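Local structure of phosphoglycerate dehydrogenase (Lactobacillus plantarum, 3EVT) at residues Pro12-Gln17 and Thr287-Phe292; Trp25-Ala30 and Ala294-Phe299. The protein probably catalyses the NAD-dependent oxidation of 3-phosphoglycerate, the first committed step of serine synthesis, as a D-isomer specific 2-hydroxyacid dehydrogenase. All coordinates share one frame; numbering follows the deposited sequence.

Contact 1 of 2, residues Pro12-Gln17 and Thr287-Phe292; sequences PEQLQQ and TVFPIF
Gln14 lies across one face of the Phe289 ring. Gln14 CB sits 3.6 Å from the centroid of the Phe289 ring, over the centre of its face, a CH-pi contact. CG keeps beside the backbone N (chi1 -66°), and the chain beyond it is extended. This carries the amide along the same face toward the root of the ring. Gln14 CD is 3.5 Å from Phe289 CG, and Gln14 NE2 is 3.2 Å from Phe289 CB. Amide and ring planes are 25° apart, so the two flat groups stack. The two side chains run past each other in opposite directions. Both ends of the amide are held: OE1 accepts from Lys11 N, and NE2 donates to Arg285 O. These bonds should fix its rotation over the ring. Gln17 comes to the ring edge instead. Gln17 OE1 lies 3.8 Å from Phe289 CE2, near the ring plane, with the amide turned 72° from the ring. No hydrogen bond crosses between the segments. The contact joins helix 12-21 to helix 284-302, which returns late in the chain to pack on the five-stranded parallel sheet. Phe289 also touches Tyr45 of strand 41-45, and Phe292 reaches strands 41-45 and 64-66.

Contact 2 of 2, residues Trp25-Ala30 and Ala294-Phe299; sequences WTFKDA and ANFAQF
Phe296 points the edge of its ring at the face of Trp25, the T-shaped pair of an aromatic cluster that Phe27 completes. Trp25 comes just before strand 26-29, an outermost strand of the five-stranded parallel sheet, and Phe27 is on it. The rings of both reach Phe296 of helix 284-302. The Trp25 six-membered ring and the Phe296 ring have centroids 5.1 Å apart and planes at 85°. Phe296 CZ leads, 3.8 Å from Trp25 CD2. Phe296 holds its CG opposite its own backbone nitrogen (chi1 -180°), which sends the ring out from the helix toward the strand. Phe27 meets the same end of this ring from the opposite direction. The Phe27 and Phe296 planes are at 74°, an oblique pairing. Phe299, one turn further on, brings its ring edge to the far end of the indole, with CE2 4.1 Å from Trp25 CH2. Without the indole of Trp25, as with an alanine here, the Phe296 edge would probably lose the face it points at, and a gap is likely to open beside Phe299. Further out, Tyr22 makes another edge-to-face pair with Phe296. Val4 of strand 3-6 touches both Trp25 and Phe27, while Leu18 of helix 12-21 packs on Phe27. Thr26 and Lys28 hold the strand to strand 3-6 by backbone hydrogen bonds. Phe27 CZ approaches Phe296 CE2 to 3.7 Å, with CE2 near the Phe27 plane.

Contacts 1 and 2 use successive parts of helix 284-302, and their centres are about 10 Å apart. Helix 12-21 and strand 26-29 follow each other in the chain, so the late helix packs against two consecutive elements near the N-terminus. The segments alternate along the chain. The contacts also touch directly: Leu15 CD1 of segment 12-17 lies 4.0 Å from Phe27 CB of segment 25-30. Both are packing within the domain built on the five-stranded sheet. The seven-stranded sheet, with its Rossmann-type glycine pattern at Gly144, Gly146 and Gly149, forms the probable NAD-binding domain and takes no part in either. As in relatives of this family, the substrate is expected in the cleft between the two domains.

Contact 1 of 2, residues Pro12-Gln17 and Thr287-Phe292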
ATOM      1  N   PRO A  12      13.124  26.681  -4.784  1.00 67.28           N
ATOM      2  CA  PRO A  12      14.238  26.886  -3.842  1.00 67.48           C
ATOM      3  C   PRO A  12      14.292  25.852  -2.703  1.00 67.59           C
ATOM      4  O   PRO A  12      15.373  25.528  -2.227  1.00 67.66           O
ATOM      5  CB  PRO A  12      13.968  28.293  -3.257  1.00 67.95           C
ATOM      6  CG  PRO A  12      12.548  28.730  -3.804  1.00 67.81           C
ATOM      7  CD  PRO A  12      12.412  27.940  -5.098  1.00 67.49           C
ATOM      8  N   GLU A  13      13.139  25.342  -2.278  1.00 67.88           N
ATOM      9  CA  GLU A  13      13.045  24.453  -1.116  1.00 68.30           C
ATOM     10  C   GLU A  13      13.507  23.033  -1.390  1.00 67.51           C
ATOM     11  O   GLU A  13      14.023  22.382  -0.494  1.00 67.39           O
ATOM     12  CB  GLU A  13      11.616  24.408  -0.567  1.00 69.10           C
ATOM     13  CG  GLU A  13      11.035  25.781  -0.194  1.00 73.33           C
ATOM     14  CD  GLU A  13      10.195  26.443  -1.317  1.00 78.73           C
ATOM     15  OE1 GLU A  13       9.954  27.687  -1.242  1.00 80.11           O
ATOM     16  OE2 GLU A  13       9.774  25.713  -2.253  1.00 79.04           O
ATOM     17  N   GLN A  14      13.282  22.563  -2.616  1.00 66.44           N
ATOM     18  CA  GLN A  14      13.742  21.265  -3.075  1.00 65.44           C
ATOM     19  C   GLN A  14      15.277  21.251  -3.070  1.00 64.94           C
ATOM     20  O   GLN A  14      15.899  20.330  -2.541  1.00 64.33           O
ATOM     21  CB  GLN A  14      13.166  20.970  -4.466  1.00 64.61           C
ATOM     22  CG  GLN A  14      11.655  20.807  -4.458  1.00 65.05           C
ATOM     23  CD  GLN A  14      11.010  20.587  -5.858  1.00 66.04           C
ATOM     24  OE1 GLN A  14      11.480  21.086  -6.895  1.00 64.38           O
ATOM     25  NE2 GLN A  14       9.904  19.840  -5.868  1.00 66.58           N
ATOM     26  N   LEU A  15      15.871  22.296  -3.645  1.00 65.35           N
ATOM     27  CA  LEU A  15      17.333  22.509  -3.644  1.00 65.66           C
ATOM     28  C   LEU A  15      17.906  22.539  -2.214  1.00 65.59           C
ATOM     29  O   LEU A  15      18.900  21.875  -1.936  1.00 65.74           O
ATOM     30  CB  LEU A  15      17.706  23.781  -4.443  1.00 65.72           C
ATOM     31  CG  LEU A  15      19.189  24.129  -4.603  1.00 66.11           C
ATOM     32  CD1 LEU A  15      19.883  23.131  -5.520  1.00 65.59           C
ATOM     33  CD2 LEU A  15      19.379  25.548  -5.136  1.00 67.58           C
ATOM     34  N   GLN A  16      17.265  23.264  -1.301  1.00 65.37           N
ATOM     35  CA  GLN A  16      17.698  23.270   0.097  1.00 65.84           C
ATOM     36  C   GLN A  16      17.746  21.885   0.742  1.00 65.16           C
ATOM     37  O   GLN A  16      18.755  21.500   1.327  1.00 64.65           O
ATOM     38  CB  GLN A  16      16.818  24.196   0.945  1.00 66.51           C
ATOM     39  CG  GLN A  16      17.344  25.625   1.061  1.00 70.73           C
ATOM     40  CD  GLN A  16      18.791  25.695   1.572  1.00 76.68           C
ATOM     41  OE1 GLN A  16      19.382  26.778   1.628  1.00 80.36           O
ATOM     42  NE2 GLN A  16      19.363  24.550   1.938  1.00 77.39           N
ATOM     43  N   GLN A  17      16.639  21.154   0.655  1.00 64.89           N
ATOM     44  CA  GLN A  17      16.582  19.770   1.125  1.00 64.96           C
ATOM     45  C   GLN A  17      17.821  19.019   0.695  1.00 63.04           C
ATOM     46  O   GLN A  17      18.438  18.361   1.513  1.00 63.17           O
ATOM     47  CB  GLN A  17      15.399  19.007   0.509  1.00 65.43           C
ATOM     48  CG  GLN A  17      14.081  19.102   1.250  1.00 69.52           C
ATOM     49  CD  GLN A  17      12.859  18.889   0.310  1.00 74.90           C
ATOM     50  OE1 GLN A  17      12.762  17.878  -0.405  1.00 75.50           O
ATOM     51  NE2 GLN A  17      11.930  19.848   0.322  1.00 75.52           N
ATOM     52  N   THR A 287       5.910  16.693  -8.853  1.00 52.32           N
ATOM     53  CA  THR A 287       5.677  15.255  -8.952  1.00 48.41           C
ATOM     54  C   THR A 287       6.943  14.611  -9.446  1.00 47.30           C
ATOM     55  O   THR A 287       7.272  13.470  -9.120  1.00 46.45           O
ATOM     56  CB  THR A 287       4.536  14.907  -9.966  1.00 48.52           C
ATOM     57  OG1 THR A 287       4.762  15.558 -11.226  1.00 44.52           O
ATOM     58  CG2 THR A 287       3.169  15.279  -9.412  1.00 47.60           C
ATOM     59  N   VAL A 288       7.646  15.365 -10.263  1.00 45.60           N
ATOM     60  CA  VAL A 288       8.850  14.869 -10.839  1.00 46.19           C
ATOM     61  C   VAL A 288      10.032  14.866  -9.815  1.00 45.40           C
ATOM     62  O   VAL A 288      10.852  13.954  -9.815  1.00 44.68           O
ATOM     63  CB  VAL A 288       9.192  15.723 -12.033  1.00 46.09           C
ATOM     64  CG1 VAL A 288      10.607  15.442 -12.467  1.00 47.62           C
ATOM     65  CG2 VAL A 288       8.166  15.442 -13.153  1.00 47.22           C
ATOM     66  N   PHE A 289      10.096  15.866  -8.945  1.00 45.33           N
ATOM     67  CA  PHE A 289      11.230  15.973  -8.019  1.00 46.00           C
ATOM     68  C   PHE A 289      11.368  14.799  -7.038  1.00 45.86           C
ATOM     69  O   PHE A 289      12.473  14.284  -6.876  1.00 47.62           O
ATOM     70  CB  PHE A 289      11.243  17.296  -7.248  1.00 45.88           C
ATOM     71  CG  PHE A 289      12.441  17.424  -6.320  1.00 48.37           C
ATOM     72  CD1 PHE A 289      13.718  17.676  -6.839  1.00 49.01           C
ATOM     73  CD2 PHE A 289      12.302  17.245  -4.946  1.00 48.22           C
ATOM     74  CE1 PHE A 289      14.863  17.779  -5.996  1.00 49.17           C
ATOM     75  CE2 PHE A 289      13.451  17.333  -4.073  1.00 49.56           C
ATOM     76  CZ  PHE A 289      14.726  17.592  -4.603  1.00 49.00           C
ATOM     77  N   PRO A 290      10.253  14.354  -6.397  1.00 44.87           N
ATOM     78  CA  PRO A 290      10.353  13.174  -5.505  1.00 43.33           C
ATOM     79  C   PRO A 290      10.894  11.924  -6.215  1.00 42.31           C
ATOM     80  O   PRO A 290      11.534  11.079  -5.558  1.00 41.42           O
ATOM     81  CB  PRO A 290       8.905  12.924  -5.094  1.00 42.53           C
ATOM     82  CG  PRO A 290       8.228  14.257  -5.196  1.00 44.89           C
ATOM     83  CD  PRO A 290       8.896  14.943  -6.382  1.00 44.37           C
ATOM     84  N   ILE A 291      10.626  11.799  -7.527  1.00 40.42           N
ATOM     85  CA  ILE A 291      11.197  10.697  -8.308  1.00 39.96           C
ATOM     86  C   ILE A 291      12.740  10.742  -8.302  1.00 39.42           C
ATOM     87  O   ILE A 291      13.377   9.773  -7.922  1.00 38.77           O
ATOM     88  CB  ILE A 291      10.616  10.560  -9.753  1.00 39.76           C
ATOM     89  CG1 ILE A 291       9.133  10.178  -9.685  1.00 40.66           C
ATOM     90  CG2 ILE A 291      11.360   9.447 -10.542  1.00 38.07           C
ATOM     91  CD1 ILE A 291       8.373  10.305 -11.060  1.00 36.46           C
ATOM     92  N   PHE A 292      13.312  11.866  -8.694  1.00 38.99           N
ATOM     93  CA  PHE A 292      14.754  12.124  -8.563  1.00 39.45           C
ATOM     94  C   PHE A 292      15.293  11.976  -7.117  1.00 39.30           C
ATOM     95  O   PHE A 292      16.251  11.266  -6.903  1.00 39.92           O
ATOM     96  CB  PHE A 292      15.111  13.540  -9.045  1.00 39.52           C
ATOM     97  CG  PHE A 292      16.570  13.831  -8.905  1.00 39.66           C
ATOM     98  CD1 PHE A 292      17.500  13.059  -9.622  1.00 37.31           C
ATOM     99  CD2 PHE A 292      17.018  14.803  -8.030  1.00 39.93           C
ATOM    100  CE1 PHE A 292      18.849  13.283  -9.470  1.00 42.01           C
ATOM    101  CE2 PHE A 292      18.362  15.027  -7.852  1.00 41.36           C
ATOM    102  CZ  PHE A 292      19.276  14.283  -8.564  1.00 43.35           C
TER

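Contact 2 of 2, residues Trp25-Ala30 and Ala294-Phe299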
ATOM      1  N   TRP A  25      27.793  16.845  -1.240  1.00 47.29           N
ATOM      2  CA  TRP A  25      27.531  16.881  -2.663  1.00 47.10           C
ATOM      3  C   TRP A  25      27.342  18.333  -3.117  1.00 48.29           C
ATOM      4  O   TRP A  25      26.849  19.142  -2.369  1.00 49.48           O
ATOM      5  CB  TRP A  25      26.292  16.050  -2.977  1.00 46.45           C
ATOM      6  CG  TRP A  25      26.576  14.587  -3.170  1.00 44.71           C
ATOM      7  CD1 TRP A  25      26.755  13.651  -2.189  1.00 43.93           C
ATOM      8  CD2 TRP A  25      26.706  13.876  -4.427  1.00 43.56           C
ATOM      9  NE1 TRP A  25      27.001  12.418  -2.757  1.00 44.61           N
ATOM     10  CE2 TRP A  25      27.003  12.534  -4.120  1.00 41.99           C
ATOM     11  CE3 TRP A  25      26.605  14.251  -5.769  1.00 43.00           C
ATOM     12  CZ2 TRP A  25      27.168  11.563  -5.099  1.00 41.88           C
ATOM     13  CZ3 TRP A  25      26.784  13.283  -6.753  1.00 42.38           C
ATOM     14  CH2 TRP A  25      27.068  11.962  -6.415  1.00 43.00           C
ATOM     15  N   THR A  26      27.746  18.662  -4.340  1.00 49.56           N
ATOM     16  CA  THR A  26      27.420  19.936  -4.953  1.00 50.84           C
ATOM     17  C   THR A  26      26.292  19.759  -5.970  1.00 51.47           C
ATOM     18  O   THR A  26      26.412  18.962  -6.921  1.00 50.99           O
ATOM     19  CB  THR A  26      28.619  20.524  -5.742  1.00 51.12           C
ATOM     20  OG1 THR A  26      29.791  20.466  -4.939  1.00 55.17           O
ATOM     21  CG2 THR A  26      28.361  21.962  -6.062  1.00 51.55           C
ATOM     22  N   PHE A  27      25.220  20.520  -5.779  1.00 51.96           N
ATOM     23  CA  PHE A  27      24.109  20.559  -6.716  1.00 53.14           C
ATOM     24  C   PHE A  27      24.264  21.781  -7.630  1.00 54.22           C
ATOM     25  O   PHE A  27      23.862  22.885  -7.306  1.00 52.60           O
ATOM     26  CB  PHE A  27      22.792  20.471  -5.928  1.00 52.70           C
ATOM     27  CG  PHE A  27      22.725  19.235  -5.090  1.00 51.43           C
ATOM     28  CD1 PHE A  27      22.238  18.044  -5.648  1.00 51.15           C
ATOM     29  CD2 PHE A  27      23.291  19.209  -3.805  1.00 50.39           C
ATOM     30  CE1 PHE A  27      22.235  16.859  -4.926  1.00 51.86           C
ATOM     31  CE2 PHE A  27      23.291  18.029  -3.061  1.00 52.69           C
ATOM     32  CZ  PHE A  27      22.751  16.841  -3.618  1.00 51.09           C
ATOM     33  N   LYS A  28      24.901  21.577  -8.776  1.00 56.32           N
ATOM     34  CA  LYS A  28      25.262  22.735  -9.603  1.00 59.32           C
ATOM     35  C   LYS A  28      24.288  23.114 -10.741  1.00 60.47           C
ATOM     36  O   LYS A  28      24.134  22.387 -11.729  1.00 60.23           O
ATOM     37  CB  LYS A  28      26.683  22.586 -10.173  1.00 59.42           C
ATOM     38  CG  LYS A  28      27.253  23.948 -10.630  1.00 62.53           C
ATOM     39  CD  LYS A  28      28.782  23.975 -10.766  1.00 65.20           C
ATOM     40  CE  LYS A  28      29.316  25.411 -10.534  1.00 69.57           C
ATOM     41  NZ  LYS A  28      30.342  25.843 -11.549  1.00 68.77           N
ATOM     42  N   ASP A  29      23.660  24.270 -10.601  1.00 62.82           N
ATOM     43  CA  ASP A  29      22.891  24.882 -11.687  1.00 65.72           C
ATOM     44  C   ASP A  29      23.641  24.790 -13.032  1.00 66.41           C
ATOM     45  O   ASP A  29      24.800  25.176 -13.129  1.00 66.52           O
ATOM     46  CB  ASP A  29      22.610  26.348 -11.318  1.00 66.45           C
ATOM     47  CG  ASP A  29      21.509  26.990 -12.176  1.00 69.56           C
ATOM     48  OD1 ASP A  29      21.234  26.502 -13.309  1.00 70.52           O
ATOM     49  OD2 ASP A  29      20.938  28.012 -11.710  1.00 71.95           O
ATOM     50  N   ALA A  30      22.984  24.274 -14.068  1.00 68.15           N
ATOM     51  CA  ALA A  30      23.659  24.111 -15.360  1.00 70.07           C
ATOM     52  C   ALA A  30      24.171  25.409 -16.015  1.00 71.51           C
ATOM     53  O   ALA A  30      24.984  25.364 -16.930  1.00 71.46           O
ATOM     54  CB  ALA A  30      22.761  23.381 -16.313  1.00 70.27           C
ATOM     55  N   ALA A 294      14.184  10.255  -4.633  1.00 40.64           N
ATOM     56  CA  ALA A 294      14.219   8.802  -4.275  1.00 40.69           C
ATOM     57  C   ALA A 294      15.281   8.028  -5.024  1.00 41.24           C
ATOM     58  O   ALA A 294      16.033   7.267  -4.406  1.00 42.39           O
ATOM     59  CB  ALA A 294      12.843   8.150  -4.481  1.00 41.79           C
ATOM     60  N   ASN A 295      15.379   8.207  -6.341  1.00 41.13           N
ATOM     61  CA  ASN A 295      16.440   7.545  -7.104  1.00 41.56           C
ATOM     62  C   ASN A 295      17.861   7.979  -6.690  1.00 42.94           C
ATOM     63  O   ASN A 295      18.793   7.156  -6.670  1.00 44.53           O
ATOM     64  CB  ASN A 295      16.262   7.740  -8.596  1.00 41.64           C
ATOM     65  CG  ASN A 295      15.227   6.777  -9.203  1.00 41.33           C
ATOM     66  OD1 ASN A 295      15.068   5.651  -8.727  1.00 42.73           O
ATOM     67  ND2 ASN A 295      14.560   7.205 -10.265  1.00 33.79           N
ATOM     68  N   PHE A 296      18.022   9.253  -6.355  1.00 42.44           N
ATOM     69  CA  PHE A 296      19.300   9.745  -5.882  1.00 43.28           C
ATOM     70  C   PHE A 296      19.659   9.207  -4.473  1.00 44.41           C
ATOM     71  O   PHE A 296      20.796   8.849  -4.237  1.00 45.25           O
ATOM     72  CB  PHE A 296      19.321  11.280  -5.931  1.00 42.49           C
ATOM     73  CG  PHE A 296      20.632  11.923  -5.463  1.00 42.63           C
ATOM     74  CD1 PHE A 296      21.762  11.908  -6.254  1.00 39.22           C
ATOM     75  CD2 PHE A 296      20.681  12.609  -4.256  1.00 41.45           C
ATOM     76  CE1 PHE A 296      22.966  12.517  -5.826  1.00 41.96           C
ATOM     77  CE2 PHE A 296      21.860  13.208  -3.817  1.00 44.74           C
ATOM     78  CZ  PHE A 296      23.006  13.178  -4.603  1.00 41.94           C
ATOM     79  N   ALA A 297      18.708   9.131  -3.548  1.00 44.75           N
ATOM     80  CA  ALA A 297      19.000   8.583  -2.226  1.00 46.24           C
ATOM     81  C   ALA A 297      19.525   7.146  -2.291  1.00 47.72           C
ATOM     82  O   ALA A 297      20.466   6.775  -1.582  1.00 47.71           O
ATOM     83  CB  ALA A 297      17.771   8.715  -1.272  1.00 45.40           C
ATOM     84  N   GLN A 298      18.955   6.371  -3.210  1.00 49.41           N
ATOM     85  CA  GLN A 298      19.258   4.974  -3.378  1.00 50.92           C
ATOM     86  C   GLN A 298      20.574   4.849  -4.127  1.00 51.60           C
ATOM     87  O   GLN A 298      21.433   4.054  -3.742  1.00 52.10           O
ATOM     88  CB  GLN A 298      18.126   4.322  -4.146  1.00 50.65           C
ATOM     89  CG  GLN A 298      18.235   2.842  -4.371  1.00 54.36           C
ATOM     90  CD  GLN A 298      18.477   2.067  -3.099  1.00 58.16           C
ATOM     91  OE1 GLN A 298      18.093   2.474  -1.994  1.00 59.36           O
ATOM     92  NE2 GLN A 298      19.161   0.949  -3.241  1.00 61.20           N
ATOM     93  N   PHE A 299      20.730   5.644  -5.184  1.00 51.20           N
ATOM     94  CA  PHE A 299      22.008   5.778  -5.878  1.00 51.32           C
ATOM     95  C   PHE A 299      23.191   6.093  -4.922  1.00 52.59           C
ATOM     96  O   PHE A 299      24.292   5.544  -5.041  1.00 51.76           O
ATOM     97  CB  PHE A 299      21.936   6.883  -6.947  1.00 50.88           C
ATOM     98  CG  PHE A 299      23.265   7.185  -7.539  1.00 49.15           C
ATOM     99  CD1 PHE A 299      23.804   6.346  -8.508  1.00 47.97           C
ATOM    100  CD2 PHE A 299      24.009   8.244  -7.074  1.00 46.84           C
ATOM    101  CE1 PHE A 299      25.057   6.582  -9.024  1.00 45.88           C
ATOM    102  CE2 PHE A 299      25.284   8.518  -7.591  1.00 48.99           C
ATOM    103  CZ  PHE A 299      25.818   7.672  -8.562  1.00 48.58           C
TER